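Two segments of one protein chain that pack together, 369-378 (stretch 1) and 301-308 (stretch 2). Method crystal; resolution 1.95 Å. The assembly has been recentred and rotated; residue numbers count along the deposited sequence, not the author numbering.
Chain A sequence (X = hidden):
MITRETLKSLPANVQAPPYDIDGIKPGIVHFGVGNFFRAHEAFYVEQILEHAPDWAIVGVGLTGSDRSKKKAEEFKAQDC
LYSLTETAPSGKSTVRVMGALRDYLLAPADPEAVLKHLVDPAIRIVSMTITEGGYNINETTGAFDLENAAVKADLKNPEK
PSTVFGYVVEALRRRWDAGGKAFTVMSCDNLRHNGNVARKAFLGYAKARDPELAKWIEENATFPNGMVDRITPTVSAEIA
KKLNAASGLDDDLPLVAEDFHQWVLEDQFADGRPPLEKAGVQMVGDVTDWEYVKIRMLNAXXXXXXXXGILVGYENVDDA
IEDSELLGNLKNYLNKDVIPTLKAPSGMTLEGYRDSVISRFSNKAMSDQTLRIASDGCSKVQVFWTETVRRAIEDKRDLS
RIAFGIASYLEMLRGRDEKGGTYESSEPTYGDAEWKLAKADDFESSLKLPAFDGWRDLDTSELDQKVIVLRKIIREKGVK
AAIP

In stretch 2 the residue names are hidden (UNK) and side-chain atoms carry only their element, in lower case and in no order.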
# COMPACT_ATOMS: atom_id res chain seq x y z
N GLN A 369 -0.56 15.93 3.37
CA GLN A 369 -0.48 16.87 4.48
C GLN A 369 0.33 16.27 5.62
O GLN A 369 0.21 15.08 5.92
CB GLN A 369 -1.88 17.25 4.98
CG GLN A 369 -2.68 18.12 4.01
CD GLN A 369 -2.95 17.43 2.69
OE1 GLN A 369 -3.52 16.34 2.65
NE2 GLN A 369 -2.53 18.07 1.60
N THR A 370 1.15 17.10 6.26
CA THR A 370 1.97 16.66 7.37
C THR A 370 1.10 16.14 8.52
O THR A 370 1.40 15.12 9.12
CB THR A 370 2.84 17.80 7.88
OG1 THR A 370 2.02 18.94 8.16
CG2 THR A 370 3.89 18.17 6.84
N LEU A 371 0.02 16.86 8.81
CA LEU A 371 -0.86 16.43 9.90
C LEU A 371 -1.46 15.06 9.61
O LEU A 371 -1.69 14.27 10.52
CB LEU A 371 -1.98 17.46 10.12
CG LEU A 371 -1.59 18.62 11.05
CD1 LEU A 371 -2.73 19.62 11.16
CD2 LEU A 371 -1.24 18.07 12.43
N ARG A 372 -1.70 14.77 8.33
CA ARG A 372 -2.27 13.48 7.96
C ARG A 372 -1.26 12.37 8.21
O ARG A 372 -1.61 11.29 8.69
CB ARG A 372 -2.68 13.49 6.48
CG ARG A 372 -4.00 12.78 6.22
CD ARG A 372 -4.22 12.54 4.73
NE ARG A 372 -3.24 11.60 4.19
CZ ARG A 372 -3.09 10.35 4.62
NH1 ARG A 372 -3.86 9.88 5.60
NH2 ARG A 372 -2.17 9.57 4.07
N ILE A 373 -0.00 12.65 7.89
CA ILE A 373 1.07 11.68 8.10
C ILE A 373 1.22 11.41 9.60
O ILE A 373 1.54 10.30 10.02
CB ILE A 373 2.41 12.20 7.54
CG1 ILE A 373 2.29 12.38 6.02
CG2 ILE A 373 3.55 11.24 7.88
CD1 ILE A 373 1.91 11.11 5.27
N ALA A 374 0.97 12.44 10.40
CA ALA A 374 1.10 12.34 11.85
C ALA A 374 -0.10 11.69 12.55
O ALA A 374 -0.03 11.38 13.74
CB ALA A 374 1.36 13.72 12.44
N SER A 375 -1.19 11.47 11.81
CA SER A 375 -2.38 10.86 12.40
C SER A 375 -2.08 9.44 12.88
O SER A 375 -1.45 8.65 12.17
CB SER A 375 -3.55 10.86 11.40
OG SER A 375 -3.30 10.04 10.27
N ASP A 376 -2.54 9.12 14.09
CA ASP A 376 -2.31 7.81 14.69
C ASP A 376 -0.81 7.68 14.90
O ASP A 376 -0.24 6.59 14.77
CB ASP A 376 -2.84 6.69 13.79
CG ASP A 376 -2.96 5.35 14.51
OD1 ASP A 376 -2.81 5.32 15.76
OD2 ASP A 376 -3.21 4.33 13.84
N GLY A 377 -0.17 8.81 15.21
CA GLY A 377 1.26 8.83 15.42
C GLY A 377 1.76 7.79 16.41
O GLY A 377 2.89 7.32 16.31
N CYS A 378 0.91 7.43 17.37
CA CYS A 378 1.29 6.43 18.37
C CYS A 378 1.57 5.07 17.73
O CYS A 378 2.60 4.45 17.98
CB CYS A 378 0.19 6.28 19.42
SG CYS A 378 0.52 4.96 20.61
N UNK A 301 10.90 7.32 8.09
CA UNK A 301 11.40 8.60 7.60
C UNK A 301 10.28 9.61 7.43
O UNK A 301 10.47 10.81 7.65
N UNK A 302 9.12 9.13 7.02
CA UNK A 302 7.97 10.00 6.82
C UNK A 302 7.62 10.73 8.12
O UNK A 302 7.42 11.95 8.11
c UNK A 302 6.77 9.19 6.32
n UNK A 302 5.25 9.07 4.31
c UNK A 302 6.07 9.79 5.14
c UNK A 302 4.80 9.85 3.35
n UNK A 302 5.30 11.06 3.52
c UNK A 302 6.10 11.05 4.64
N UNK A 303 7.57 10.02 9.24
CA UNK A 303 7.24 10.69 10.49
C UNK A 303 8.41 11.47 11.09
O UNK A 303 8.20 12.46 11.78
c UNK A 303 7.58 8.53 11.74
c UNK A 303 5.27 9.29 11.14
c UNK A 303 6.67 9.73 11.56
N UNK A 304 9.64 11.03 10.82
CA UNK A 304 10.80 11.76 11.34
C UNK A 304 10.84 13.13 10.67
O UNK A 304 11.38 14.10 11.22
se UNK A 304 13.46 12.25 13.34
c UNK A 304 12.10 11.01 11.05
c UNK A 304 13.36 11.76 11.45
c UNK A 304 14.04 10.54 14.06
N UNK A 305 10.25 13.21 9.49
CA UNK A 305 10.18 14.46 8.75
C UNK A 305 8.98 15.29 9.21
O UNK A 305 9.10 16.48 9.52
c UNK A 305 9.85 15.44 6.37
c UNK A 305 9.41 15.03 4.98
c UNK A 305 10.04 14.19 7.25
c UNK A 305 11.17 16.21 6.29
N UNK A 306 7.81 14.65 9.26
CA UNK A 306 6.59 15.37 9.60
C UNK A 306 6.35 15.80 11.03
O UNK A 306 5.70 16.82 11.24
c UNK A 306 5.38 14.59 9.07
s UNK A 306 5.32 14.54 7.25
N UNK A 307 6.85 15.07 12.02
CA UNK A 307 6.63 15.50 13.39
C UNK A 307 7.29 16.87 13.62
O UNK A 307 6.65 17.80 14.11
c UNK A 307 6.18 10.81 15.01
c UNK A 307 5.01 13.15 14.08
c UNK A 307 7.16 14.46 14.40
c UNK A 307 6.36 13.17 14.44
c UNK A 307 6.94 11.99 14.90
c UNK A 307 4.26 11.98 14.18
c UNK A 307 4.85 10.80 14.65
N UNK A 308 8.59 17.02 13.28
CA UNK A 308 9.17 18.34 13.51
C UNK A 308 8.68 19.36 12.48
O UNK A 308 8.64 20.57 12.75
c UNK A 308 10.79 16.89 12.53
c UNK A 308 10.68 18.08 13.44
c UNK A 308 9.63 16.02 12.97

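Position 301 has backbone atoms alone, with no CB, and touches nothing on stretch 1. It is Gly 301, and its O accepts the helical bond from the N of 305 at 3.0 Å.

Position 302 carries one carbon leading to a five-membered ring of three carbons and two nitrogens. Its CA-to-CB bond points toward stretch 1, and CD1 of Ile 373 lies 3.9 Å from the ring centroid, 18° off the ring normal, so the methyl sits over a face in a CH-pi contact. An imidazole identifies His 302; the closest pair is Ile 373 CD1 to His 302 CE1, 3.7 Å.

Position 303 has three carbons, one of them bonded to the other two: a fork directly at CB. Its CA-to-CB bond points sideways, and one outer carbon lies near CG2 and the backbone O of Ile 373. That is Val 303. Its CG1 lies 4.2 Å from Ile 373 CG2, an apolar contact, and 4.0 Å from Ile 373 O.

Position 304 is an unbranched chain of two carbons, a selenium and a terminal carbon, and it makes no contact with stretch 1. The selenium marks selenomethionine, Met 304.

Position 305 has four carbons forked at the second and makes no contact with stretch 1. The fork defines Leu 305; chi1 is t and chi2 p.

Position 306 has one carbon and one sulfur, and its CA-to-CB bond points toward stretch 1. The sulfur lies against Ile 373 CB and Thr 370 CG2. This is Cys 306, with chi1 m. Its SG packs 3.7 Å from Ile 373 CB and 3.9 Å from Thr 370 CG2; the CA atoms of Thr 370 and Cys 306 are 5.3 Å apart.

Position 307 shows one carbon and a six-carbon ring without a further substituent. Its CA-to-CB bond points away, yet the ring end comes nearer, and the ring edge meets Ala 374 CB and Gly 377 CA. Hence Phe 307: CE1 is 3.8 Å from Ala 374 CB and CZ is 4.2 Å from Gly 377 CA.

Position 308 has three carbons closing a ring onto its own N and makes no contact with stretch 1. The ring identifies Pro 308. Without an amide hydrogen, that N cannot bond to the preceding turn, and the helix is kinked here.

The contact is apolar, with no hydrogen bond across the stretches and 361 Å² buried in total. Helices 370-374 and 301-308 approach to 8.8 Å at 124° between their directions. Ile 373 is central, covered over 93 Å² and meeting His 302, Val 303 and Cys 306, while Thr 370 adds a methyl contact and Ala 374 and Gly 377 meet the phenyl edge.

Stretch 2, residues 301-308: GHVMLCFP
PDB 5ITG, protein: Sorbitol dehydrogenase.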